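PDB 6DRS: dihydrofolate reductase, putative from Aspergillus flavus, which probably catalyses the NADPH-dependent reduction of dihydrofolate to tetrahydrofolate, and binds here an antifolate inhibitor together with NADP. Local coordinates for residues A[11-16]-A[176-181]; A[20-25]-A[201-206]; A[24-29]-A[195-200]. All blocks are in the same frame, centred on the assembly; numbering follows the deposited sequence.

Contact 1 (A[11-16]-A[176-181]); sequences VATTPI and IVMTNV. With H8A (3-{[(3R)-7,9-diamino-3-methyl-2,3-dihydrofuro[2,3-f]quinazolin-4-yl]oxy}benzonitrile), chain G.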
loop_
_atom_site.group_PDB
_atom_site.type_symbol
_atom_site.label_atom_id
_atom_site.label_comp_id
_atom_site.label_asym_id
_atom_site.label_seq_id
_atom_site.Cartn_x
_atom_site.Cartn_y
_atom_site.Cartn_z
ATOM N N VAL A 11 -2.789 -1.137 4.153
ATOM C CA VAL A 11 -2.651 0.007 5.084
ATOM C C VAL A 11 -2.005 -0.486 6.374
ATOM O O VAL A 11 -2.184 -1.655 6.744
ATOM C CB VAL A 11 -4.035 0.635 5.368
ATOM C CG1 VAL A 11 -4.900 -0.289 6.214
ATOM C CG2 VAL A 11 -3.947 2.023 6.000
ATOM N N ALA A 12 -1.239 0.383 7.037
ATOM C CA ALA A 12 -0.852 0.171 8.441
ATOM C C ALA A 12 -1.652 1.154 9.318
ATOM O O ALA A 12 -1.769 2.336 8.973
ATOM C CB ALA A 12 0.643 0.296 8.620
ATOM N N THR A 13 -2.306 0.661 10.375
ATOM C CA THR A 13 -3.041 1.552 11.286
ATOM C C THR A 13 -2.529 1.406 12.725
ATOM O O THR A 13 -1.897 0.385 13.081
ATOM C CB THR A 13 -4.562 1.387 11.222
ATOM O OG1 THR A 13 -4.889 0.145 11.842
ATOM C CG2 THR A 13 -5.102 1.461 9.821
ATOM N N THR A 14 -2.768 2.472 13.502
ATOM C CA THR A 14 -2.510 2.502 14.942
ATOM C C THR A 14 -3.806 2.912 15.672
ATOM O O THR A 14 -4.486 3.884 15.250
ATOM C CB THR A 14 -1.275 3.346 15.275
ATOM O OG1 THR A 14 -0.982 3.054 16.640
ATOM C CG2 THR A 14 -1.455 4.837 15.069
ATOM N N PRO A 15 -4.204 2.148 16.721
ATOM C CA PRO A 15 -5.474 2.486 17.392
ATOM C C PRO A 15 -5.351 3.701 18.326
ATOM O O PRO A 15 -4.385 3.803 19.119
ATOM C CB PRO A 15 -5.865 1.226 18.165
ATOM C CG PRO A 15 -4.549 0.582 18.462
ATOM C CD PRO A 15 -3.717 0.858 17.224
ATOM N N ILE A 16 -6.314 4.602 18.193
ATOM C CA ILE A 16 -6.448 5.784 19.053
ATOM C C ILE A 16 -7.828 5.767 19.719
ATOM O O ILE A 16 -8.844 6.157 19.120
ATOM C CB ILE A 16 -6.204 7.080 18.265
ATOM C CG1 ILE A 16 -4.873 7.018 17.511
ATOM C CG2 ILE A 16 -6.267 8.285 19.196
ATOM C CD1 ILE A 16 -4.808 7.962 16.340
ATOM N N ILE A 176 -9.254 -5.567 2.716
ATOM C CA ILE A 176 -8.284 -4.749 3.390
ATOM C C ILE A 176 -7.207 -5.652 3.990
ATOM O O ILE A 176 -7.508 -6.517 4.799
ATOM C CB ILE A 176 -8.961 -3.835 4.434
ATOM C CG1 ILE A 176 -9.877 -2.809 3.766
ATOM C CG2 ILE A 176 -7.896 -3.150 5.270
ATOM C CD1 ILE A 176 -10.847 -2.144 4.711
ATOM N N VAL A 177 -5.952 -5.434 3.592
ATOM C CA VAL A 177 -4.829 -6.052 4.283
ATOM C C VAL A 177 -4.241 -5.018 5.261
ATOM O O VAL A 177 -3.699 -3.954 4.837
ATOM C CB VAL A 177 -3.778 -6.543 3.273
ATOM C CG1 VAL A 177 -2.512 -7.008 3.962
ATOM C CG2 VAL A 177 -4.389 -7.622 2.390
ATOM N N MET A 178 -4.356 -5.282 6.558
ATOM C CA MET A 178 -4.064 -4.222 7.518
ATOM C C MET A 178 -2.938 -4.656 8.460
ATOM O O MET A 178 -2.984 -5.766 9.011
ATOM C CB MET A 178 -5.305 -3.847 8.334
ATOM C CG MET A 178 -4.997 -2.772 9.385
ATOM S SD MET A 178 -6.435 -2.186 10.310
ATOM C CE MET A 178 -7.414 -1.368 9.049
ATOM N N THR A 179 -1.923 -3.804 8.627
ATOM C CA THR A 179 -0.960 -4.022 9.674
ATOM C C THR A 179 -1.372 -3.176 10.887
ATOM O O THR A 179 -1.436 -1.935 10.786
ATOM C CB THR A 179 0.458 -3.628 9.251
ATOM O OG1 THR A 179 0.810 -4.286 8.028
ATOM C CG2 THR A 179 1.462 -3.934 10.344
ATOM N N ASN A 180 -1.682 -3.838 12.007
ATOM C CA ASN A 180 -1.961 -3.165 13.304
ATOM C C ASN A 180 -0.639 -2.850 13.998
ATOM O O ASN A 180 0.221 -3.717 14.131
ATOM C CB ASN A 180 -2.818 -3.998 14.258
ATOM C CG ASN A 180 -4.158 -4.275 13.647
ATOM O OD1 ASN A 180 -4.718 -3.403 12.986
ATOM N ND2 ASN A 180 -4.609 -5.509 13.764
ATOM N N VAL A 181 -0.516 -1.585 14.402
ATOM C CA VAL A 181 0.696 -1.047 15.037
ATOM C C VAL A 181 0.301 -0.498 16.416
ATOM O O VAL A 181 -0.588 0.347 16.519
ATOM C CB VAL A 181 1.362 0.045 14.164
ATOM C CG1 VAL A 181 2.516 0.723 14.892
ATOM C CG2 VAL A 181 1.844 -0.520 12.833
HETATM C C2 H8A G . 4.706 2.714 3.547
HETATM C C3 H8A G . 4.421 1.596 4.337
HETATM C C4 H8A G . 3.157 0.976 4.245
HETATM C C5 H8A G . 2.159 1.484 3.384
HETATM C C6 H8A G . 2.498 2.606 2.590
HETATM C C7 H8A G . 3.727 3.198 2.698
HETATM C C8 H8A G . 0.946 0.838 3.311
HETATM O O1 H8A G . 5.921 3.325 3.610
HETATM C C10 H8A G . 1.649 -0.725 4.898
HETATM C C14 H8A G . 6.919 3.167 2.663
HETATM C C15 H8A G . 7.948 4.132 2.603
HETATM C C16 H8A G . 8.975 3.995 1.654
HETATM C C17 H8A G . 8.967 2.897 0.773
HETATM C C18 H8A G . 7.959 1.912 0.805
HETATM N N9 H8A G . 0.703 -0.246 4.080
HETATM N N11 H8A G . 2.847 -0.111 5.006
HETATM N N12 H8A G . -0.070 1.329 2.386
HETATM N N13 H8A G . 1.427 -1.899 5.747
HETATM C C19 H8A G . 6.935 2.074 1.763
HETATM C C20 H8A G . 7.972 0.878 -0.051
HETATM N N21 H8A G . 7.969 -0.011 -0.855
HETATM C C22 H8A G . 3.836 4.352 1.812
HETATM C C23 H8A G . 2.393 4.479 1.316
HETATM O O24 H8A G . 1.716 3.258 1.667
HETATM C C25 H8A G . 4.599 3.929 0.576
HETATM O O HOH W 1 -4.836 -0.804 14.403
#
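Val11 and Thr13 pair with Val177, Thr179 and Val181 through four backbone hydrogen bonds that zip two parallel strands together. Val11 N gives to Val177 O at 3.0 Å, Thr179 N to Val11 O, Thr13 N to Thr179 O at 2.8 Å, and Val181 N to Thr13 O; the last is the most bent, 140° at its hydrogen. CA-H groups add weak contacts, Met178 CA lying 3.3 Å from Val11 O. One side chain joins the backbone pattern. Thr14 OG1, set opposite its own backbone N (chi1 -168°), donates to Val181 O at 2.7 Å from above the carbonyl plane, while Pro15 CD packs against the same oxygen.

Strands 7-17 and 174-183 are neighbours in the central, mostly parallel sheet of the dihydrofolate reductase fold, and their two faces serve different ends. The face of Ala12 and Thr179 looks to the inhibitor: Ala12 CB lies 3.7 Å from H8A N13, and Thr179 OG1 is hydrogen-bonded to Asp40, which also binds H8A. Ala12 N, pointing away from strand 174-183, bonds the carboxamide oxygen of NADP.

Apolar contacts gather on the other face. The Met178 chain runs out fully extended to SD, then bends at chi3 (-66°), which brings CE against both Val11 CG1 and Thr13 CG2, 3.7 Å from the latter. Val11 lies alongside Met178 and also touches Ile176 CG2 with its CG1; Thr13 crosses Met178 at about a right angle, its OG1 3.2 Å from SD.

Polar groups on this face meet through water. A single molecule bridges Thr13 OG1 and Asn180 OD1, donating to the latter, whereas Asn180 ND2 is held by Gln240.

Contact 2 (A[20-25]-A[201-206]); sequences EKTLLG and IDEELL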
loop_
_atom_site.group_PDB
_atom_site.type_symbol
_atom_site.label_atom_id
_atom_site.label_comp_id
_atom_site.label_asym_id
_atom_site.label_seq_id
_atom_site.Cartn_x
_atom_site.Cartn_y
_atom_site.Cartn_z
ATOM N N GLU A 20 -15.815 8.402 21.906
ATOM C CA GLU A 20 -16.899 7.900 21.042
ATOM C C GLU A 20 -16.490 6.605 20.318
ATOM O O GLU A 20 -17.327 5.740 20.119
ATOM C CB GLU A 20 -17.358 8.988 20.068
ATOM C CG GLU A 20 -17.224 10.396 20.629
ATOM C CD GLU A 20 -15.835 11.024 20.526
ATOM O OE1 GLU A 20 -15.698 12.036 19.809
ATOM O OE2 GLU A 20 -14.886 10.511 21.172
ATOM N N LYS A 21 -15.227 6.445 19.914
ATOM C CA LYS A 21 -14.819 5.235 19.172
ATOM C C LYS A 21 -13.295 5.143 19.133
ATOM O O LYS A 21 -12.610 6.128 19.387
ATOM C CB LYS A 21 -15.375 5.267 17.748
ATOM C CG LYS A 21 -15.049 6.517 16.949
ATOM C CD LYS A 21 -15.730 6.542 15.611
ATOM C CE LYS A 21 -15.515 7.853 14.890
ATOM N NZ LYS A 21 -16.259 7.889 13.608
ATOM N N THR A 22 -12.768 3.961 18.847
ATOM C CA THR A 22 -11.365 3.849 18.525
ATOM C C THR A 22 -11.153 4.291 17.074
ATOM O O THR A 22 -11.741 3.719 16.145
ATOM C CB THR A 22 -10.866 2.417 18.708
ATOM O OG1 THR A 22 -11.121 2.091 20.075
ATOM C CG2 THR A 22 -9.392 2.264 18.397
ATOM N N LEU A 23 -10.328 5.317 16.890
ATOM C CA LEU A 23 -9.895 5.748 15.552
ATOM C C LEU A 23 -8.683 4.896 15.138
ATOM O O LEU A 23 -8.002 4.279 16.003
ATOM C CB LEU A 23 -9.514 7.232 15.597
ATOM C CG LEU A 23 -10.658 8.214 15.845
ATOM C CD1 LEU A 23 -10.124 9.620 16.080
ATOM C CD2 LEU A 23 -11.673 8.196 14.704
ATOM N N LEU A 24 -8.431 4.858 13.823
ATOM C CA LEU A 24 -7.280 4.126 13.256
ATOM C C LEU A 24 -6.352 5.144 12.570
ATOM O O LEU A 24 -6.630 5.602 11.459
ATOM C CB LEU A 24 -7.800 3.069 12.274
ATOM C CG LEU A 24 -8.661 1.950 12.876
ATOM C CD1 LEU A 24 -9.111 0.999 11.780
ATOM C CD2 LEU A 24 -7.914 1.191 13.976
ATOM N N GLY A 25 -5.306 5.553 13.274
ATOM C CA GLY A 25 -4.457 6.613 12.782
ATOM C C GLY A 25 -3.473 6.048 11.768
ATOM O O GLY A 25 -2.937 4.946 11.981
ATOM N N ILE A 201 -12.877 4.289 7.892
ATOM C CA ILE A 201 -13.806 3.432 8.638
ATOM C C ILE A 201 -12.959 2.846 9.761
ATOM O O ILE A 201 -11.729 2.765 9.608
ATOM C CB ILE A 201 -14.427 2.338 7.735
ATOM C CG1 ILE A 201 -13.357 1.474 7.056
ATOM C CG2 ILE A 201 -15.379 2.959 6.712
ATOM C CD1 ILE A 201 -13.890 0.232 6.362
ATOM N N ASP A 202 -13.584 2.479 10.877
ATOM C CA ASP A 202 -12.820 2.019 12.041
ATOM C C ASP A 202 -13.647 0.986 12.807
ATOM O O ASP A 202 -13.223 -0.150 12.996
ATOM C CB ASP A 202 -12.415 3.172 12.967
ATOM C CG ASP A 202 -13.406 4.331 12.962
ATOM O OD1 ASP A 202 -14.625 4.076 13.157
ATOM O OD2 ASP A 202 -12.962 5.486 12.731
ATOM N N GLU A 203 -14.817 1.409 13.251
ATOM C CA GLU A 203 -15.629 0.608 14.135
ATOM C C GLU A 203 -16.258 -0.536 13.331
ATOM O O GLU A 203 -16.372 -1.664 13.829
ATOM C CB GLU A 203 -16.666 1.491 14.838
ATOM C CG GLU A 203 -16.082 2.295 16.000
ATOM C CD GLU A 203 -15.525 1.493 17.176
ATOM O OE1 GLU A 203 -14.628 2.007 17.893
ATOM O OE2 GLU A 203 -15.983 0.347 17.378
ATOM N N GLU A 204 -16.578 -0.259 12.074
ATOM C CA GLU A 204 -17.233 -1.254 11.281
ATOM C C GLU A 204 -16.299 -2.446 11.003
ATOM O O GLU A 204 -16.800 -3.546 10.802
ATOM C CB GLU A 204 -17.972 -0.615 10.108
ATOM C CG GLU A 204 -17.097 -0.260 8.930
ATOM C CD GLU A 204 -17.759 0.763 8.017
ATOM O OE1 GLU A 204 -18.155 1.855 8.530
ATOM O OE2 GLU A 204 -17.892 0.470 6.789
ATOM N N LEU A 205 -14.969 -2.255 11.039
ATOM C CA LEU A 205 -14.012 -3.366 10.955
ATOM C C LEU A 205 -13.850 -4.031 12.325
ATOM O O LEU A 205 -13.853 -5.246 12.427
ATOM C CB LEU A 205 -12.648 -2.849 10.493
ATOM C CG LEU A 205 -12.629 -2.105 9.162
ATOM C CD1 LEU A 205 -11.239 -1.553 8.893
ATOM C CD2 LEU A 205 -13.102 -3.009 8.027
ATOM N N LEU A 206 -13.666 -3.237 13.369
ATOM C CA LEU A 206 -13.376 -3.824 14.676
ATOM C C LEU A 206 -14.626 -4.556 15.207
ATOM O O LEU A 206 -14.486 -5.515 15.962
ATOM C CB LEU A 206 -12.832 -2.757 15.643
ATOM C CG LEU A 206 -11.639 -1.927 15.154
ATOM C CD1 LEU A 206 -11.512 -0.611 15.921
ATOM C CD2 LEU A 206 -10.322 -2.705 15.191
HETATM O O HOH W 2 -13.814 7.985 11.602
HETATM O O HOH W 3 -10.287 5.716 12.073
#
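Thr22 N donates to Glu203 OE1 at 2.9 Å, the one direct hydrogen bond between the two segments, and meets the oxygen nearly along its C-O axis. The glutamate chain is folded at chi2 (-63°), curling the carboxylate back to this amide, with OE1 also 3.3 Å from Lys21 CB. Asp202 divides its two oxygens. OD1 takes Glu203 N at 2.7 Å on its anti lone pair, within its own segment. OD2 receives two waters: one accepts in turn from Lys21 NZ, the other from Leu24 N at 2.7 Å. The lysine chain, extended beyond CG, crosses the Asp202 side chain at about a right angle, and NZ stops 4.2 Å from OD2, beyond a salt bridge; the opposite charges probably still attract at this distance. Thr22 O and Ile201 O are buried without a partner, the former against Asp202 CB. Apolar contacts complete the join: Leu24 packs its CG against Asp202 CB, and its CD1 and CD2 reach Leu205 and Leu206. Asp202 sits at the N-cap of the short helix 203-206 without a side-chain capping bond, and in the reductase fold this helix start, following strand 197-198 in the chain, packs on the 22-24 part of strand 22-27.

Contact 3 (A[24-29]-A[195-200]); sequences LGIGLN and CDTFFP. With NAP (NADP nicotinamide-adenine-dinucleotide phosphate), chain H.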
loop_
_atom_site.group_PDB
_atom_site.type_symbol
_atom_site.label_atom_id
_atom_site.label_comp_id
_atom_site.label_asym_id
_atom_site.label_seq_id
_atom_site.Cartn_x
_atom_site.Cartn_y
_atom_site.Cartn_z
ATOM N N LEU A 24 -8.431 4.858 13.823
ATOM C CA LEU A 24 -7.280 4.126 13.256
ATOM C C LEU A 24 -6.352 5.144 12.570
ATOM O O LEU A 24 -6.630 5.602 11.459
ATOM C CB LEU A 24 -7.800 3.069 12.274
ATOM C CG LEU A 24 -8.661 1.950 12.876
ATOM C CD1 LEU A 24 -9.111 0.999 11.780
ATOM C CD2 LEU A 24 -7.914 1.191 13.976
ATOM N N GLY A 25 -5.306 5.553 13.274
ATOM C CA GLY A 25 -4.457 6.613 12.782
ATOM C C GLY A 25 -3.473 6.048 11.768
ATOM O O GLY A 25 -2.937 4.946 11.981
ATOM N N ILE A 26 -3.234 6.792 10.689
ATOM C CA ILE A 26 -2.393 6.308 9.578
ATOM C C ILE A 26 -1.299 7.324 9.225
ATOM O O ILE A 26 -0.288 6.915 8.669
ATOM C CB ILE A 26 -3.239 5.916 8.349
ATOM C CG1 ILE A 26 -3.929 7.131 7.729
ATOM C CG2 ILE A 26 -4.213 4.792 8.706
ATOM C CD1 ILE A 26 -4.385 6.924 6.311
ATOM N N GLY A 27 -1.457 8.602 9.583
ATOM C CA GLY A 27 -0.519 9.629 9.122
ATOM C C GLY A 27 -0.443 10.844 10.039
ATOM O O GLY A 27 -1.402 11.165 10.764
ATOM N N LEU A 28 0.692 11.529 9.997
ATOM C CA LEU A 28 0.921 12.783 10.744
ATOM C C LEU A 28 1.869 13.648 9.907
ATOM O O LEU A 28 2.964 13.192 9.572
ATOM C CB LEU A 28 1.585 12.457 12.093
ATOM C CG LEU A 28 2.079 13.671 12.903
ATOM C CD1 LEU A 28 0.920 14.487 13.472
ATOM C CD2 LEU A 28 3.066 13.251 13.999
ATOM N N ASN A 29 1.458 14.881 9.610
ATOM C CA ASN A 29 2.375 15.883 8.996
ATOM C C ASN A 29 2.909 15.355 7.649
ATOM O O ASN A 29 4.098 15.475 7.371
ATOM C CB ASN A 29 3.514 16.261 9.953
ATOM C CG ASN A 29 3.083 17.157 11.110
ATOM O OD1 ASN A 29 2.164 17.967 10.960
ATOM N ND2 ASN A 29 3.736 17.007 12.261
ATOM N N CYS A 195 -1.830 11.451 15.368
ATOM C CA CYS A 195 -2.122 11.295 13.939
ATOM C C CYS A 195 -3.034 12.439 13.470
ATOM O O CYS A 195 -3.914 12.849 14.226
ATOM C CB CYS A 195 -2.844 9.975 13.699
ATOM S SG CYS A 195 -1.849 8.525 14.145
ATOM N N ASP A 196 -2.846 12.968 12.261
ATOM C CA ASP A 196 -3.805 13.964 11.727
ATOM C C ASP A 196 -4.610 13.325 10.595
ATOM O O ASP A 196 -5.542 13.944 10.056
ATOM C CB ASP A 196 -3.134 15.259 11.252
ATOM C CG ASP A 196 -1.950 15.038 10.318
ATOM O OD1 ASP A 196 -1.964 14.044 9.592
ATOM O OD2 ASP A 196 -1.007 15.847 10.345
ATOM N N THR A 197 -4.247 12.086 10.239
ATOM C CA THR A 197 -4.930 11.360 9.141
ATOM C C THR A 197 -5.323 9.975 9.654
ATOM O O THR A 197 -4.521 9.338 10.320
ATOM C CB THR A 197 -4.026 11.280 7.901
ATOM O OG1 THR A 197 -3.408 12.558 7.734
ATOM C CG2 THR A 197 -4.778 10.869 6.651
ATOM N N PHE A 198 -6.556 9.554 9.346
ATOM C CA PHE A 198 -7.169 8.333 9.869
ATOM C C PHE A 198 -7.755 7.529 8.704
ATOM O O PHE A 198 -8.191 8.095 7.687
ATOM C CB PHE A 198 -8.243 8.677 10.914
ATOM C CG PHE A 198 -7.754 9.660 11.948
ATOM C CD1 PHE A 198 -7.820 11.030 11.715
ATOM C CD2 PHE A 198 -7.179 9.225 13.134
ATOM C CE1 PHE A 198 -7.310 11.938 12.642
ATOM C CE2 PHE A 198 -6.681 10.133 14.061
ATOM C CZ PHE A 198 -6.744 11.489 13.816
ATOM N N PHE A 199 -7.790 6.210 8.874
ATOM C CA PHE A 199 -8.580 5.355 8.001
ATOM C C PHE A 199 -10.048 5.811 8.034
ATOM O O PHE A 199 -10.521 6.247 9.058
ATOM C CB PHE A 199 -8.353 3.889 8.391
ATOM C CG PHE A 199 -8.513 2.935 7.234
ATOM C CD1 PHE A 199 -7.635 2.965 6.160
ATOM C CD2 PHE A 199 -9.557 2.026 7.204
ATOM C CE1 PHE A 199 -7.794 2.105 5.078
ATOM C CE2 PHE A 199 -9.721 1.171 6.120
ATOM C CZ PHE A 199 -8.845 1.216 5.056
ATOM N N PRO A 200 -10.749 5.759 6.903
ATOM C CA PRO A 200 -12.091 6.324 6.763
ATOM C C PRO A 200 -13.194 5.500 7.453
ATOM O O PRO A 200 -14.342 5.967 7.562
ATOM C CB PRO A 200 -12.387 6.407 5.253
ATOM C CG PRO A 200 -11.038 6.177 4.589
ATOM C CD PRO A 200 -10.214 5.382 5.578
HETATM P PA NAP H . -3.998 11.126 -0.135
HETATM O O1A NAP H . -2.730 10.321 -0.197
HETATM O O2A NAP H . -5.398 10.628 -0.141
HETATM O O5B NAP H . -3.892 12.277 -1.277
HETATM C C5B NAP H . -4.773 13.414 -1.361
HETATM C C4B NAP H . -4.546 13.988 -2.744
HETATM O O4B NAP H . -4.972 13.036 -3.721
HETATM C C3B NAP H . -5.366 15.233 -3.047
HETATM O O3B NAP H . -4.691 16.411 -2.577
HETATM C C2B NAP H . -5.453 15.183 -4.561
HETATM O O2B NAP H . -4.187 15.508 -5.130
HETATM C C1B NAP H . -5.574 13.697 -4.845
HETATM N N9A NAP H . -6.967 13.290 -4.897
HETATM C C8A NAP H . -7.604 12.849 -3.800
HETATM N N7A NAP H . -8.878 12.532 -4.112
HETATM C C5A NAP H . -9.062 12.762 -5.430
HETATM C C6A NAP H . -10.193 12.628 -6.376
HETATM N N6A NAP H . -11.351 12.151 -5.900
HETATM N N1A NAP H . -10.039 12.962 -7.676
HETATM C C2A NAP H . -8.843 13.419 -8.092
HETATM N N3A NAP H . -7.766 13.568 -7.275
HETATM C C4A NAP H . -7.798 13.272 -5.950
HETATM O O3 NAP H . -3.756 12.157 1.119
HETATM P PN NAP H . -4.220 12.017 2.675
HETATM O O1N NAP H . -5.564 11.431 2.799
HETATM O O2N NAP H . -3.916 13.400 3.207
HETATM O O5D NAP H . -3.130 11.004 3.258
HETATM C C5D NAP H . -1.758 11.310 3.209
HETATM C C4D NAP H . -1.283 10.907 4.588
HETATM O O4D NAP H . -1.669 9.550 4.810
HETATM C C3D NAP H . 0.208 10.991 4.813
HETATM O O3D NAP H . 0.401 11.385 6.197
HETATM C C2D NAP H . 0.649 9.568 4.593
HETATM O O2D NAP H . 1.840 9.310 5.293
HETATM C C1D NAP H . -0.514 8.774 5.144
HETATM N N1N NAP H . -0.590 7.411 4.577
HETATM C C2N NAP H . -0.482 6.365 5.429
HETATM C C3N NAP H . -0.519 5.032 4.970
HETATM C C7N NAP H . -0.410 3.877 5.963
HETATM O O7N NAP H . -0.550 2.707 5.592
HETATM N N7N NAP H . -0.153 4.173 7.251
HETATM C C4N NAP H . -0.631 4.809 3.584
HETATM C C5N NAP H . -0.732 5.914 2.735
HETATM C C6N NAP H . -0.694 7.213 3.245
HETATM P P2B NAP H . -3.863 16.996 -5.651
HETATM O O1X NAP H . -3.821 17.874 -4.408
HETATM O O2X NAP H . -2.447 16.855 -6.172
HETATM O O3X NAP H . -5.052 17.196 -6.540
HETATM O O HOH W 3 -10.287 5.716 12.073
#
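Ile26 and Gly27 both face Thr197, and Asp196 and Thr197 both face Gly27: two classic beta bulges where strand 22-27 pairs antiparallel with the short strand 197-198. Four backbone bonds mark them. Thr197 O accepts from Ile26 N, nearly straight at 172°, and from Gly27 N at 3.2 Å, both from the same face of its plane; Gly27 O takes Asp196 N in its carbonyl plane and Thr197 N from above it. Beyond the bulges Phe199 N bonds Leu24 O at 2.9 Å, and a water links Leu24 N to Phe199 O.

Side chains crowd Gly25: Cys195 SG lies 3.5 Å from its CA, its pair is Phe198, and the edge of the Phe198 ring comes near Leu24 O. Ile26 sets CG1 against Thr197 O and carries CD1 to Thr197 CG2, while its CG2 approaches Phe199 CB.

The same Ile26 and Thr197 side chains border the cofactor. NADP N7N donates to Ile26 O at 3.1 Å, and Gly27 CA sits 3.5 Å from NADP O3D.

The Asp196 carboxylate ties the two segments together at their far end, OD1 accepting from Thr197 OG1 and OD2 from Asn29 N at 2.7 Å on its syn side, tilted 23° out of the carboxylate plane.

Overall arrangement
Strand 22-27 joins all three contacts: it lies antiparallel beside strand 7-17 of contact 1, and contacts 2 and 3 share its Leu24 and Gly25. Thr14 O and Gly25 N, 2.7 Å apart, probably hydrogen-bond, as do Ile16 N and Leu23 O. Contact 3 also meets contact 1 by packing, with Ile26 CG2 3.6 Å from Thr13 CG2, and meets contact 2 where Leu205 CD1 touches Phe199 CE2; one water serves both. Centres lie 10 to 12 Å apart. Contacts 1 and 3 grip the nicotinamide end of NADP, and contact 1 alone touches the inhibitor. In contact 2, the nearest atoms of the Leu24 side chain and the cofactor are about 9 Å apart.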